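Local coordinates for PbSGBP-B lipoprotein (Prevotella bryantii B14, PDB 6D2Y) that probably binds polysaccharide at the bacterial cell surface, as a lipoprotein of a polysaccharide utilization locus, at residues 35-40 with 120-125; 44-49 with 95-100. One frame throughout, in Å; residues are numbered along the deposited sequence.

Contact 1 (35-40 with 120-125); sequences SGTPTV and DTIPYD
V40 meets Y124 because both first torsions run the same way: CG1 of V40 lies anti to the backbone N (chi1 164°), and so does CG of Y124 (chi1 174°). This lays the Y124 ring beneath one methyl. V40 CG1 sits over one face in a CH-pi contact, 4.0 Å from the ring centroid and 22° off the normal. It is offset toward the rim, with V40 CG1 3.7 Å from Y124 CE2. The two side chains cross at about a right angle.

I122 makes the second patch. Its CD1 rests against two neighbouring groups, 3.9 Å from CG2 of T37 and 4.1 Å from CD of P38. Its CG2 lies near the carbonyl O of P38. No hydrogen bond joins the two segments, so the contact is apolar packing near the surface.

Each segment takes its backbone bonds from a different strand. T39 pairs with D69 of strand 63-69, while I122 and Y124 pair with M114 and M112 of strand 111-116. Strand 39-45 is an edge of a three-stranded antiparallel sheet, and strand 121-129 belongs to a five-stranded mixed sheet. P38 and V40 also touch strand 111-116, through T116 and M114.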
loop_
_atom_site.group_PDB
_atom_site.type_symbol
_atom_site.label_atom_id
_atom_site.label_comp_id
_atom_site.label_asym_id
_atom_site.label_seq_id
_atom_site.Cartn_x
_atom_site.Cartn_y
_atom_site.Cartn_z
ATOM N N SER A 35 46.197 8.085 -29.698
ATOM C CA SER A 35 46.812 9.176 -28.959
ATOM C C SER A 35 46.016 10.454 -29.188
ATOM O O SER A 35 45.332 10.614 -30.202
ATOM C CB SER A 35 48.274 9.388 -29.374
ATOM O OG SER A 35 48.390 9.558 -30.776
ATOM N N GLY A 36 46.119 11.366 -28.230
ATOM C CA GLY A 36 45.394 12.621 -28.262
ATOM C C GLY A 36 44.336 12.681 -27.173
ATOM O O GLY A 36 44.122 11.736 -26.412
ATOM N N THR A 37 43.667 13.833 -27.115
ATOM C CA THR A 37 42.634 14.066 -26.118
ATOM C C THR A 37 41.272 13.772 -26.720
ATOM O O THR A 37 40.902 14.398 -27.725
ATOM C CB THR A 37 42.684 15.501 -25.610
ATOM O OG1 THR A 37 44.043 15.867 -25.342
ATOM C CG2 THR A 37 41.867 15.641 -24.336
ATOM N N PRO A 38 40.499 12.849 -26.154
ATOM C CA PRO A 38 39.202 12.512 -26.751
ATOM C C PRO A 38 38.187 13.630 -26.562
ATOM O O PRO A 38 38.129 14.275 -25.513
ATOM C CB PRO A 38 38.786 11.246 -25.997
ATOM C CG PRO A 38 39.483 11.352 -24.680
ATOM C CD PRO A 38 40.794 12.034 -24.963
ATOM N N THR A 39 37.389 13.854 -27.602
ATOM C CA THR A 39 36.306 14.823 -27.585
ATOM C C THR A 39 35.000 14.127 -27.952
ATOM O O THR A 39 34.997 13.079 -28.601
ATOM C CB THR A 39 36.573 15.980 -28.560
ATOM O OG1 THR A 39 36.392 15.524 -29.908
ATOM C CG2 THR A 39 37.993 16.502 -28.397
ATOM N N VAL A 40 33.884 14.715 -27.524
ATOM C CA VAL A 40 32.552 14.202 -27.838
ATOM C C VAL A 40 31.719 15.336 -28.409
ATOM O O VAL A 40 31.461 16.330 -27.720
ATOM C CB VAL A 40 31.853 13.592 -26.614
ATOM C CG1 VAL A 40 30.361 13.442 -26.883
ATOM C CG2 VAL A 40 32.441 12.249 -26.310
ATOM N N ASP A 120 44.468 10.789 -17.159
ATOM C CA ASP A 120 43.845 12.105 -17.179
ATOM C C ASP A 120 42.327 11.962 -17.232
ATOM O O ASP A 120 41.791 10.999 -17.786
ATOM C CB ASP A 120 44.338 12.915 -18.380
ATOM C CG ASP A 120 45.809 13.291 -18.272
ATOM O OD1 ASP A 120 46.260 13.632 -17.159
ATOM O OD2 ASP A 120 46.513 13.252 -19.306
ATOM N N THR A 121 41.630 12.933 -16.646
ATOM C CA THR A 121 40.174 12.911 -16.542
ATOM C C THR A 121 39.586 14.018 -17.409
ATOM O O THR A 121 39.946 15.189 -17.257
ATOM C CB THR A 121 39.720 13.077 -15.091
ATOM O OG1 THR A 121 40.214 11.985 -14.304
ATOM C CG2 THR A 121 38.202 13.099 -15.008
ATOM N N ILE A 122 38.678 13.643 -18.307
ATOM C CA ILE A 122 38.008 14.594 -19.190
ATOM C C ILE A 122 36.502 14.461 -18.984
ATOM O O ILE A 122 35.902 13.469 -19.420
ATOM C CB ILE A 122 38.401 14.365 -20.656
ATOM C CG1 ILE A 122 39.847 14.800 -20.893
ATOM C CG2 ILE A 122 37.481 15.132 -21.579
ATOM C CD1 ILE A 122 40.791 13.654 -21.150
ATOM N N PRO A 123 35.857 15.423 -18.321
ATOM C CA PRO A 123 34.434 15.266 -17.994
ATOM C C PRO A 123 33.500 15.791 -19.075
ATOM O O PRO A 123 33.687 16.895 -19.595
ATOM C CB PRO A 123 34.296 16.073 -16.700
ATOM C CG PRO A 123 35.289 17.177 -16.867
ATOM C CD PRO A 123 36.438 16.621 -17.691
ATOM N N TYR A 124 32.488 15.000 -19.413
ATOM C CA TYR A 124 31.438 15.397 -20.343
ATOM C C TYR A 124 30.117 15.385 -19.587
ATOM O O TYR A 124 29.711 14.340 -19.067
ATOM C CB TYR A 124 31.392 14.457 -21.550
ATOM C CG TYR A 124 30.245 14.707 -22.504
ATOM C CD1 TYR A 124 29.095 13.933 -22.453
ATOM C CD2 TYR A 124 30.320 15.709 -23.465
ATOM C CE1 TYR A 124 28.045 14.154 -23.324
ATOM C CE2 TYR A 124 29.278 15.934 -24.343
ATOM C CZ TYR A 124 28.142 15.154 -24.268
ATOM O OH TYR A 124 27.098 15.373 -25.135
ATOM N N ASP A 125 29.464 16.545 -19.507
ATOM C CA ASP A 125 28.213 16.656 -18.767
ATOM C C ASP A 125 27.156 15.737 -19.366
ATOM O O ASP A 125 26.826 15.844 -20.550
ATOM C CB ASP A 125 27.724 18.102 -18.773
ATOM C CG ASP A 125 28.629 19.029 -17.993
ATOM O OD1 ASP A 125 29.744 18.604 -17.623
ATOM O OD2 ASP A 125 28.226 20.185 -17.749
#

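Contact 2 (44-49 with 95-100)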
loop_
_atom_site.group_PDB
_atom_site.type_symbol
_atom_site.label_atom_id
_atom_site.label_comp_id
_atom_site.label_asym_id
_atom_site.label_seq_id
_atom_site.Cartn_x
_atom_site.Cartn_y
_atom_site.Cartn_z
ATOM N N ARG A 44 24.274 9.850 -29.303
ATOM C CA ARG A 44 23.088 9.374 -29.993
ATOM C C ARG A 44 22.748 7.959 -29.537
ATOM O O ARG A 44 23.609 7.243 -29.011
ATOM C CB ARG A 44 23.298 9.400 -31.515
ATOM C CG ARG A 44 24.006 8.176 -32.071
ATOM C CD ARG A 44 24.400 8.368 -33.528
ATOM N NE ARG A 44 25.269 7.294 -34.001
ATOM C CZ ARG A 44 26.198 7.442 -34.940
ATOM N NH1 ARG A 44 26.383 8.624 -35.513
ATOM N NH2 ARG A 44 26.944 6.407 -35.308
ATOM N N PRO A 45 21.497 7.531 -29.702
ATOM C CA PRO A 45 21.135 6.155 -29.344
ATOM C C PRO A 45 21.779 5.154 -30.291
ATOM O O PRO A 45 22.302 5.495 -31.354
ATOM C CB PRO A 45 19.608 6.138 -29.466
ATOM C CG PRO A 45 19.198 7.577 -29.424
ATOM C CD PRO A 45 20.316 8.329 -30.070
ATOM N N VAL A 46 21.731 3.886 -29.886
ATOM C CA VAL A 46 22.366 2.825 -30.657
ATOM C C VAL A 46 21.382 2.029 -31.513
ATOM O O VAL A 46 21.800 1.435 -32.519
ATOM C CB VAL A 46 23.161 1.875 -29.734
ATOM C CG1 VAL A 46 22.247 0.836 -29.101
ATOM C CG2 VAL A 46 24.290 1.207 -30.504
ATOM N N ASP A 47 20.099 2.004 -31.160
ATOM C CA ASP A 47 19.155 1.260 -31.977
ATOM C C ASP A 47 18.666 2.121 -33.141
ATOM O O ASP A 47 18.713 3.354 -33.104
ATOM C CB ASP A 47 17.984 0.740 -31.129
ATOM C CG ASP A 47 17.148 1.851 -30.514
ATOM O OD1 ASP A 47 16.624 2.702 -31.259
ATOM O OD2 ASP A 47 17.007 1.864 -29.273
ATOM N N VAL A 48 18.195 1.445 -34.187
ATOM C CA VAL A 48 17.883 2.126 -35.439
ATOM C C VAL A 48 16.578 2.910 -35.333
ATOM O O VAL A 48 16.501 4.067 -35.760
ATOM C CB VAL A 48 17.844 1.103 -36.591
ATOM C CG1 VAL A 48 17.034 1.637 -37.763
ATOM C CG2 VAL A 48 19.258 0.742 -37.029
ATOM N N ALA A 49 15.539 2.304 -34.759
ATOM C CA ALA A 49 14.199 2.892 -34.735
ATOM C C ALA A 49 13.969 3.800 -33.535
ATOM O O ALA A 49 12.858 3.845 -32.996
ATOM C CB ALA A 49 13.155 1.781 -34.775
ATOM N N THR A 95 33.449 6.804 -33.166
ATOM C CA THR A 95 32.265 6.317 -32.474
ATOM C C THR A 95 32.683 5.366 -31.364
ATOM O O THR A 95 33.544 4.505 -31.563
ATOM C CB THR A 95 31.299 5.589 -33.420
ATOM O OG1 THR A 95 31.948 4.438 -33.973
ATOM C CG2 THR A 95 30.835 6.506 -34.543
ATOM N N LEU A 96 32.064 5.530 -30.199
ATOM C CA LEU A 96 32.231 4.618 -29.076
ATOM C C LEU A 96 30.848 4.264 -28.554
ATOM O O LEU A 96 30.053 5.158 -28.241
ATOM C CB LEU A 96 33.089 5.239 -27.963
ATOM C CG LEU A 96 33.493 4.374 -26.761
ATOM C CD1 LEU A 96 34.758 4.922 -26.133
ATOM C CD2 LEU A 96 32.400 4.287 -25.708
ATOM N N ILE A 97 30.566 2.967 -28.459
ATOM C CA ILE A 97 29.281 2.464 -27.988
ATOM C C ILE A 97 29.506 1.813 -26.631
ATOM O O ILE A 97 30.276 0.851 -26.513
ATOM C CB ILE A 97 28.652 1.487 -28.993
ATOM C CG1 ILE A 97 28.358 2.204 -30.310
ATOM C CG2 ILE A 97 27.377 0.874 -28.425
ATOM C CD1 ILE A 97 27.841 1.294 -31.406
ATOM N N VAL A 98 28.853 2.354 -25.604
ATOM C CA VAL A 98 28.980 1.878 -24.233
ATOM C C VAL A 98 27.602 1.904 -23.584
ATOM O O VAL A 98 26.748 2.726 -23.925
ATOM C CB VAL A 98 29.995 2.729 -23.431
ATOM C CG1 VAL A 98 29.511 4.169 -23.290
ATOM C CG2 VAL A 98 30.276 2.115 -22.063
ATOM N N SER A 99 27.382 0.983 -22.654
ATOM C CA SER A 99 26.130 0.911 -21.914
ATOM C C SER A 99 26.311 1.508 -20.525
ATOM O O SER A 99 27.333 1.284 -19.867
ATOM C CB SER A 99 25.633 -0.532 -21.808
ATOM O OG SER A 99 25.903 -1.249 -23.000
ATOM N N VAL A 100 25.317 2.271 -20.088
ATOM C CA VAL A 100 25.358 2.887 -18.757
ATOM C C VAL A 100 25.315 1.789 -17.700
ATOM O O VAL A 100 24.503 0.854 -17.818
ATOM C CB VAL A 100 24.191 3.861 -18.587
ATOM C CG1 VAL A 100 24.332 4.656 -17.298
ATOM C CG2 VAL A 100 24.105 4.802 -19.783
#
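V46 and I97 face each other with their side chains crossed at about a right angle. One methyl of V46, CG2, does the touching. It meets two branches of I97, at 3.7 Å from CD1 and 3.7 Å from CG2. I97 CG1, which joins CD1 to the branch point, is a little farther from the same methyl, at 4.2 Å. The V46 methyl therefore sits in the notch between the two branches of I97, touching the CG2 methyl and the terminal CD1. CG2 of V46 stands anti to its own backbone N, and this turns the methyl to I97.

R44 and T95 make a looser second touch. The R44 chain is extended from CG to NE, which carries the guanidinium out to the T95 methyl, which it meets at a slant. NH2 of R44 comes 4.0 Å from CG2 of T95. This is a van der Waals contact, and the hydroxyl of T95 is used elsewhere: OG1 hydrogen-bonds to OG1 of T92.

No hydrogen bond crosses between the two segments. Strand 63-69 lies between them and holds both by backbone bonds, R44 with C65, L96 with L66 and V98 with I64. Its T63 touches both V46 and I97, and C65 also touches I97. The contact joins the end of strand 39-45 and the loop after it to strand 95-99, across the central strand 63-69. This is packing between next-but-one strands on the outer face of an antiparallel sheet; L96 and V100 instead pack against strand 74-79, as sheets do in a beta sandwich.

Both contacts lie in the N-terminal beta domain, with centres about 18 Å apart, and they share strand 39-45. Contact 1 uses its start and the loop before it, contact 2 its end and the loop beyond. Along the chain the order is 35-40, 44-49, 95-100, 120-125, so contact 2 is nested inside the loop closed by contact 1. The two ends of one edge strand, with their adjoining loops, are thus tied to different sheets: the first to strand 121-129 of the mixed sheet, the second to strand 95-99 of its own. Both contacts lie away from the magnesium site formed by D225, D227, S255, N257 and D452.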